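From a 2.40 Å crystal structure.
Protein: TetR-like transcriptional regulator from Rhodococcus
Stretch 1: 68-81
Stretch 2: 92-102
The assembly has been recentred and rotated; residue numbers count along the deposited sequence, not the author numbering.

Stretch 1 (68-81) REGLRFVEALAPAG
Stretch 2 (92-102) RRALEGFLGFV

Both stretches are helical and belong to one chain. Stretch 1 enters as an α-helix already under way at Arg68, with phi/psi near -63/-41 and i to i+4 hydrogen bonds such as Phe73 N to Glu69 O (3.0 Å) and Ala76 N to Arg72 O (3.0 Å). Residues 78-81 form a 3-10 segment, marked by the shorter-range bonds Ala80 N to Leu77 O (2.9 Å) and Gly81 N to Ala78 O (2.7 Å). Stretch 2 is α-helical throughout and extends beyond both its ends; its bonds run regularly from Glu96 N to Arg92 O (2.9 Å) to Val102 N to Phe98 O (3.2 Å).

The helices run roughly antiparallel, their N-to-C directions 143° apart and their axes 8.1 Å apart at closest approach. The register follows from CA pairs: Ala76 CA to Gly97 CA is 5.1 Å, Leu77 CA to Ala94 CA 5.0 Å, and Ala80 CA to Arg93 CA 5.0 Å. The contact between the stretches buries 527 Å², both sides summed, and no hydrogen bond crosses between them; apolar packing dominates the contact.

Small residues permit the close approach. Gly97 CA lies 3.4 Å from Ala76 O in a CA-H...O contact with an angle of 143° at the hydrogen. A CB on Gly97 would point toward stretch 1 and fall 2.2 Å from Ala76 O, a clash, so glycine suits this position. Alanine methyls make close contacts here: Ala76 points toward stretch 2, its CB 3.7 Å from Phe101 CB, and Ala80 CB meets Ala94 CB at 3.8 Å.

Where the first helix meets the later part of stretch 2, aromatic rings fill the space. Phe101 (chi1 165°, t; chi2 87°) points toward stretch 1 and has the largest covered area of any residue here. Phe73 (chi1 178°, t; chi2 85°) turns its ring edge to the Phe101 face in an offset edge-to-face pair, with centroids 5.8 Å apart and planes at 77°. Phe73 CA also sits over that face, 4.2 Å from the ring centroid, a CH-pi contact. Phe98 (chi1 166°, t; chi2 47°) forms an oblique pair with Phe73, with centroids 5.5 Å apart; Phe73 CE1 and Phe98 CD1 are only 3.1 Å apart, a very tight contact. Leu77 (chi1 -80°, m; chi2 34°, between wells) has a CA-to-CB bond that points sideways, but its branched end comes nearer, with CD1 4.0 Å from Phe98 CB.

The longer polar chains combine apolar stems with charged ends. Arg72 (m, t, t) lays its CB 3.6 Å from Phe101 CE1, while its end leads away to Glu69: Arg72 NH2 to Glu69 OE1 is 2.8 Å, a salt bridge whose hydrogen bond is weak. Glu69 (m, m) also binds Arg68, with Arg68 NH2 to Glu69 OE2 at 2.7 Å. Arg93 (m, t, t) extends past the 3-10 segment, its CB 4.0 Å from Ala80 CA and its NH1 3.8 Å from Pro79 O.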

ATOM      1  N   ARG A  68      -1.948  13.485 -13.686  1.00 43.76           N
ATOM      2  CA  ARG A  68      -2.528  12.925 -14.879  1.00 42.72           C
ATOM      3  C   ARG A  68      -3.030  11.478 -14.697  1.00 43.52           C
ATOM      4  O   ARG A  68      -4.172  11.165 -15.068  1.00 44.66           O
ATOM      5  CB  ARG A  68      -1.555  12.985 -16.056  1.00 42.14           C
ATOM      6  CG  ARG A  68      -2.282  12.639 -17.382  1.00 42.53           C
ATOM      7  CD  ARG A  68      -1.395  12.608 -18.602  1.00 41.80           C
ATOM      8  NE  ARG A  68      -0.593  11.401 -18.551  1.00 41.10           N
ATOM      9  CZ  ARG A  68       0.123  10.903 -19.556  1.00 42.27           C
ATOM     10  NH1 ARG A  68       0.163  11.502 -20.775  1.00 39.30           N
ATOM     11  NH2 ARG A  68       0.797   9.771 -19.329  1.00 37.60           N
ATOM     12  N   GLU A  69      -2.199  10.575 -14.184  1.00 41.79           N
ATOM     13  CA  GLU A  69      -2.684   9.218 -13.940  1.00 42.08           C
ATOM     14  C   GLU A  69      -3.854   9.168 -12.901  1.00 42.40           C
ATOM     15  O   GLU A  69      -4.818   8.409 -13.077  1.00 42.73           O
ATOM     16  CB  GLU A  69      -1.513   8.310 -13.545  1.00 42.26           C
ATOM     17  CG  GLU A  69      -0.327   8.408 -14.551  1.00 42.53           C
ATOM     18  CD  GLU A  69      -0.776   8.321 -16.017  1.00 43.81           C
ATOM     19  OE1 GLU A  69      -1.778   7.665 -16.319  1.00 44.67           O
ATOM     20  OE2 GLU A  69      -0.124   8.906 -16.902  1.00 49.28           O
ATOM     21  N   GLY A  70      -3.804  10.027 -11.873  1.00 41.45           N
ATOM     22  CA  GLY A  70      -4.926  10.174 -10.920  1.00 41.63           C
ATOM     23  C   GLY A  70      -6.239  10.514 -11.617  1.00 41.95           C
ATOM     24  O   GLY A  70      -7.287  10.001 -11.267  1.00 41.74           O
ATOM     25  N   LEU A  71      -6.161  11.388 -12.615  1.00 42.21           N
ATOM     26  CA  LEU A  71      -7.313  11.768 -13.403  1.00 43.18           C
ATOM     27  C   LEU A  71      -7.887  10.594 -14.171  1.00 43.20           C
ATOM     28  O   LEU A  71      -9.106  10.460 -14.237  1.00 44.19           O
ATOM     29  CB  LEU A  71      -6.947  12.852 -14.408  1.00 42.56           C
ATOM     30  CG  LEU A  71      -7.314  14.292 -14.148  1.00 45.28           C
ATOM     31  CD1 LEU A  71      -6.357  15.236 -14.970  1.00 44.49           C
ATOM     32  CD2 LEU A  71      -8.768  14.481 -14.520  1.00 45.12           C
ATOM     33  N   ARG A  72      -7.037   9.763 -14.784  1.00 43.24           N
ATOM     34  CA  ARG A  72      -7.572   8.688 -15.616  1.00 43.99           C
ATOM     35  C   ARG A  72      -8.214   7.723 -14.655  1.00 43.68           C
ATOM     36  O   ARG A  72      -9.214   7.076 -14.974  1.00 43.03           O
ATOM     37  CB  ARG A  72      -6.511   7.984 -16.455  1.00 43.89           C
ATOM     38  CG  ARG A  72      -5.770   8.917 -17.325  1.00 47.51           C
ATOM     39  CD  ARG A  72      -4.400   8.352 -17.627  1.00 51.38           C
ATOM     40  NE  ARG A  72      -3.873   8.947 -18.849  1.00 56.86           N
ATOM     41  CZ  ARG A  72      -2.801   8.501 -19.503  1.00 59.82           C
ATOM     42  NH1 ARG A  72      -2.431   9.129 -20.615  1.00 60.95           N
ATOM     43  NH2 ARG A  72      -2.098   7.447 -19.052  1.00 58.75           N
ATOM     44  N   PHE A  73      -7.655   7.668 -13.456  1.00 43.48           N
ATOM     45  CA  PHE A  73      -8.178   6.751 -12.491  1.00 44.39           C
ATOM     46  C   PHE A  73      -9.607   7.111 -12.077  1.00 44.19           C
ATOM     47  O   PHE A  73     -10.494   6.262 -12.156  1.00 43.99           O
ATOM     48  CB  PHE A  73      -7.223   6.593 -11.322  1.00 44.19           C
ATOM     49  CG  PHE A  73      -7.727   5.705 -10.264  1.00 45.56           C
ATOM     50  CD1 PHE A  73      -7.534   4.325 -10.354  1.00 47.69           C
ATOM     51  CD2 PHE A  73      -8.371   6.239  -9.132  1.00 46.83           C
ATOM     52  CE1 PHE A  73      -8.012   3.458  -9.325  1.00 48.93           C
ATOM     53  CE2 PHE A  73      -8.846   5.393  -8.106  1.00 49.09           C
ATOM     54  CZ  PHE A  73      -8.672   3.992  -8.209  1.00 47.58           C
ATOM     55  N   VAL A  74      -9.847   8.364 -11.704  1.00 44.08           N
ATOM     56  CA  VAL A  74     -11.183   8.713 -11.275  1.00 44.59           C
ATOM     57  C   VAL A  74     -12.178   8.718 -12.438  1.00 44.80           C
ATOM     58  O   VAL A  74     -13.307   8.323 -12.267  1.00 44.48           O
ATOM     59  CB  VAL A  74     -11.223  10.015 -10.452  1.00 44.96           C
ATOM     60  CG1 VAL A  74     -10.041  10.058  -9.488  1.00 43.84           C
ATOM     61  CG2 VAL A  74     -11.287  11.230 -11.335  1.00 45.30           C
ATOM     62  N   GLU A  75     -11.737   9.119 -13.622  1.00 45.77           N
ATOM     63  CA  GLU A  75     -12.559   8.998 -14.831  1.00 47.59           C
ATOM     64  C   GLU A  75     -13.046   7.566 -15.040  1.00 47.48           C
ATOM     65  O   GLU A  75     -14.194   7.331 -15.390  1.00 48.63           O
ATOM     66  CB  GLU A  75     -11.793   9.476 -16.059  1.00 47.64           C
ATOM     67  CG  GLU A  75     -11.129  10.816 -15.821  1.00 52.70           C
ATOM     68  CD  GLU A  75     -10.356  11.343 -17.034  1.00 59.17           C
ATOM     69  OE1 GLU A  75      -9.467  10.629 -17.567  1.00 62.27           O
ATOM     70  OE2 GLU A  75     -10.630  12.495 -17.450  1.00 60.83           O
ATOM     71  N   ALA A  76     -12.177   6.608 -14.796  1.00 47.39           N
ATOM     72  CA  ALA A  76     -12.551   5.207 -14.879  1.00 47.73           C
ATOM     73  C   ALA A  76     -13.669   4.789 -13.906  1.00 48.10           C
ATOM     74  O   ALA A  76     -14.399   3.849 -14.187  1.00 49.23           O
ATOM     75  CB  ALA A  76     -11.297   4.317 -14.713  1.00 46.59           C
ATOM     76  N   LEU A  77     -13.782   5.474 -12.769  1.00 48.60           N
ATOM     77  CA  LEU A  77     -14.858   5.269 -11.815  1.00 48.64           C
ATOM     78  C   LEU A  77     -16.139   5.967 -12.262  1.00 49.61           C
ATOM     79  O   LEU A  77     -17.234   5.580 -11.853  1.00 51.46           O
ATOM     80  CB  LEU A  77     -14.448   5.813 -10.463  1.00 48.21           C
ATOM     81  CG  LEU A  77     -13.530   4.937  -9.587  1.00 49.29           C
ATOM     82  CD1 LEU A  77     -12.538   4.113 -10.364  1.00 49.09           C
ATOM     83  CD2 LEU A  77     -12.823   5.754  -8.544  1.00 47.52           C
ATOM     84  N   ALA A  78     -16.032   6.971 -13.119  1.00 48.92           N
ATOM     85  CA  ALA A  78     -17.205   7.796 -13.485  1.00 48.79           C
ATOM     86  C   ALA A  78     -18.570   7.049 -13.723  1.00 48.84           C
ATOM     87  O   ALA A  78     -19.599   7.471 -13.179  1.00 48.55           O
ATOM     88  CB  ALA A  78     -16.865   8.756 -14.655  1.00 47.76           C
ATOM     89  N   PRO A  79     -18.584   5.941 -14.512  1.00 48.82           N
ATOM     90  CA  PRO A  79     -19.896   5.291 -14.722  1.00 48.25           C
ATOM     91  C   PRO A  79     -20.666   4.952 -13.410  1.00 48.46           C
ATOM     92  O   PRO A  79     -21.907   4.990 -13.418  1.00 47.99           O
ATOM     93  CB  PRO A  79     -19.541   4.009 -15.492  1.00 47.83           C
ATOM     94  CG  PRO A  79     -18.250   4.310 -16.177  1.00 47.74           C
ATOM     95  CD  PRO A  79     -17.492   5.230 -15.226  1.00 48.80           C
ATOM     96  N   ALA A  80     -19.942   4.645 -12.314  1.00 47.76           N
ATOM     97  CA  ALA A  80     -20.553   4.411 -10.981  1.00 47.08           C
ATOM     98  C   ALA A  80     -21.279   5.626 -10.421  1.00 46.98           C
ATOM     99  O   ALA A  80     -22.218   5.501  -9.624  1.00 46.74           O
ATOM    100  CB  ALA A  80     -19.519   3.965  -9.989  1.00 47.06           C
ATOM    101  N   GLY A  81     -20.819   6.808 -10.811  1.00 47.08           N
ATOM    102  CA  GLY A  81     -21.479   8.031 -10.413  1.00 46.64           C
ATOM    103  C   GLY A  81     -22.759   8.296 -11.170  1.00 46.45           C
ATOM    104  O   GLY A  81     -23.381   9.315 -10.935  1.00 46.98           O
ATOM    105  N   ARG A  92     -20.552  -2.393  -8.052  1.00 41.53           N
ATOM    106  CA  ARG A  92     -20.136  -3.195  -9.196  1.00 42.01           C
ATOM    107  C   ARG A  92     -19.491  -2.353 -10.342  1.00 41.80           C
ATOM    108  O   ARG A  92     -18.434  -2.747 -10.894  1.00 41.96           O
ATOM    109  CB  ARG A  92     -21.277  -4.074  -9.682  1.00 42.13           C
ATOM    110  CG  ARG A  92     -20.997  -4.849 -10.969  1.00 44.21           C
ATOM    111  CD  ARG A  92     -22.264  -5.692 -11.248  1.00 50.73           C
ATOM    112  NE  ARG A  92     -23.003  -5.587 -12.538  1.00 55.82           N
ATOM    113  CZ  ARG A  92     -22.942  -4.618 -13.464  1.00 59.02           C
ATOM    114  NH1 ARG A  92     -23.696  -4.702 -14.557  1.00 59.83           N
ATOM    115  NH2 ARG A  92     -22.149  -3.564 -13.326  1.00 63.19           N
ATOM    116  N   ARG A  93     -20.058  -1.187 -10.670  1.00 40.79           N
ATOM    117  CA  ARG A  93     -19.492  -0.426 -11.799  1.00 40.46           C
ATOM    118  C   ARG A  93     -18.162   0.213 -11.470  1.00 42.10           C
ATOM    119  O   ARG A  93     -17.302   0.366 -12.358  1.00 42.74           O
ATOM    120  CB  ARG A  93     -20.448   0.625 -12.303  1.00 40.52           C
ATOM    121  CG  ARG A  93     -21.660   0.038 -12.924  1.00 37.86           C
ATOM    122  CD  ARG A  93     -22.408   1.141 -13.614  1.00 40.36           C
ATOM    123  NE  ARG A  93     -23.529   0.584 -14.356  1.00 38.62           N
ATOM    124  CZ  ARG A  93     -24.371   1.280 -15.091  1.00 36.06           C
ATOM    125  NH1 ARG A  93     -24.229   2.584 -15.185  1.00 37.10           N
ATOM    126  NH2 ARG A  93     -25.355   0.646 -15.716  1.00 33.51           N
ATOM    127  N   ALA A  94     -17.978   0.551 -10.190  1.00 41.66           N
ATOM    128  CA  ALA A  94     -16.755   1.142  -9.719  1.00 41.73           C
ATOM    129  C   ALA A  94     -15.664   0.091  -9.675  1.00 42.35           C
ATOM    130  O   ALA A  94     -14.526   0.355 -10.054  1.00 41.54           O
ATOM    131  CB  ALA A  94     -16.948   1.770  -8.333  1.00 40.92           C
ATOM    132  N   LEU A  95     -16.025  -1.096  -9.222  1.00 42.61           N
ATOM    133  CA  LEU A  95     -15.075  -2.173  -9.114  1.00 43.05           C
ATOM    134  C   LEU A  95     -14.619  -2.512 -10.504  1.00 44.35           C
ATOM    135  O   LEU A  95     -13.426  -2.687 -10.767  1.00 45.08           O
ATOM    136  CB  LEU A  95     -15.734  -3.395  -8.467  1.00 42.67           C
ATOM    137  CG  LEU A  95     -15.779  -3.220  -6.985  1.00 41.90           C
ATOM    138  CD1 LEU A  95     -16.523  -4.385  -6.409  1.00 42.06           C
ATOM    139  CD2 LEU A  95     -14.326  -3.180  -6.504  1.00 42.58           C
ATOM    140  N   GLU A  96     -15.571  -2.604 -11.416  1.00 45.78           N
ATOM    141  CA  GLU A  96     -15.203  -2.976 -12.764  1.00 47.19           C
ATOM    142  C   GLU A  96     -14.419  -1.911 -13.496  1.00 47.03           C
ATOM    143  O   GLU A  96     -13.455  -2.239 -14.185  1.00 48.13           O
ATOM    144  CB  GLU A  96     -16.408  -3.479 -13.515  1.00 47.93           C
ATOM    145  CG  GLU A  96     -16.762  -4.852 -12.899  1.00 51.98           C
ATOM    146  CD  GLU A  96     -18.132  -5.393 -13.262  1.00 57.73           C
ATOM    147  OE1 GLU A  96     -18.724  -4.867 -14.238  1.00 60.93           O
ATOM    148  OE2 GLU A  96     -18.607  -6.353 -12.576  1.00 59.51           O
ATOM    149  N   GLY A  97     -14.789  -0.643 -13.333  1.00 46.52           N
ATOM    150  CA  GLY A  97     -14.013   0.452 -13.923  1.00 45.90           C
ATOM    151  C   GLY A  97     -12.578   0.546 -13.380  1.00 46.84           C
ATOM    152  O   GLY A  97     -11.607   0.540 -14.155  1.00 47.41           O
ATOM    153  N   PHE A  98     -12.452   0.593 -12.048  1.00 45.48           N
ATOM    154  CA  PHE A  98     -11.165   0.493 -11.348  1.00 44.97           C
ATOM    155  C   PHE A  98     -10.326  -0.665 -11.841  1.00 44.38           C
ATOM    156  O   PHE A  98      -9.139  -0.483 -12.178  1.00 44.25           O
ATOM    157  CB  PHE A  98     -11.423   0.334  -9.840  1.00 44.82           C
ATOM    158  CG  PHE A  98     -10.248  -0.101  -9.045  1.00 45.36           C
ATOM    159  CD1 PHE A  98      -9.008   0.498  -9.208  1.00 46.89           C
ATOM    160  CD2 PHE A  98     -10.404  -1.042  -8.053  1.00 45.87           C
ATOM    161  CE1 PHE A  98      -7.950   0.116  -8.453  1.00 48.25           C
ATOM    162  CE2 PHE A  98      -9.354  -1.427  -7.280  1.00 43.23           C
ATOM    163  CZ  PHE A  98      -8.131  -0.854  -7.462  1.00 47.53           C
ATOM    164  N   LEU A  99     -10.903  -1.862 -11.821  1.00 43.49           N
ATOM    165  CA  LEU A  99     -10.133  -3.028 -12.181  1.00 44.04           C
ATOM    166  C   LEU A  99      -9.776  -3.117 -13.680  1.00 44.95           C
ATOM    167  O   LEU A  99      -8.678  -3.599 -14.027  1.00 45.15           O
ATOM    168  CB  LEU A  99     -10.810  -4.293 -11.708  1.00 43.48           C
ATOM    169  CG  LEU A  99     -10.743  -4.527 -10.205  1.00 43.40           C
ATOM    170  CD1 LEU A  99     -11.657  -5.715  -9.953  1.00 41.99           C
ATOM    171  CD2 LEU A  99      -9.279  -4.771  -9.673  1.00 37.59           C
ATOM    172  N   GLY A 100     -10.677  -2.649 -14.549  1.00 45.72           N
ATOM    173  CA  GLY A 100     -10.414  -2.573 -16.010  1.00 46.48           C
ATOM    174  C   GLY A 100      -9.310  -1.563 -16.316  1.00 47.26           C
ATOM    175  O   GLY A 100      -8.440  -1.800 -17.180  1.00 48.16           O
ATOM    176  N   PHE A 101      -9.298  -0.455 -15.577  1.00 46.88           N
ATOM    177  CA  PHE A 101      -8.241   0.549 -15.735  1.00 46.86           C
ATOM    178  C   PHE A 101      -6.821   0.028 -15.341  1.00 46.58           C
ATOM    179  O   PHE A 101      -5.807   0.311 -15.992  1.00 47.37           O
ATOM    180  CB  PHE A 101      -8.578   1.764 -14.899  1.00 46.62           C
ATOM    181  CG  PHE A 101      -7.410   2.703 -14.699  1.00 47.90           C
ATOM    182  CD1 PHE A 101      -7.136   3.699 -15.635  1.00 47.44           C
ATOM    183  CD2 PHE A 101      -6.583   2.592 -13.580  1.00 44.79           C
ATOM    184  CE1 PHE A 101      -6.064   4.561 -15.444  1.00 44.25           C
ATOM    185  CE2 PHE A 101      -5.492   3.477 -13.409  1.00 44.16           C
ATOM    186  CZ  PHE A 101      -5.254   4.444 -14.349  1.00 40.31           C
ATOM    187  N   VAL A 102      -6.760  -0.718 -14.260  1.00 44.76           N
ATOM    188  CA  VAL A 102      -5.512  -1.233 -13.758  1.00 43.44           C
ATOM    189  C   VAL A 102      -4.983  -2.242 -14.801  1.00 43.14           C
ATOM    190  O   VAL A 102      -3.804  -2.273 -15.131  1.00 42.97           O
ATOM    191  CB  VAL A 102      -5.799  -1.886 -12.404  1.00 43.13           C
ATOM    192  CG1 VAL A 102      -4.819  -2.993 -12.114  1.00 42.61           C
ATOM    193  CG2 VAL A 102      -5.848  -0.813 -11.305  1.00 43.04           C
TER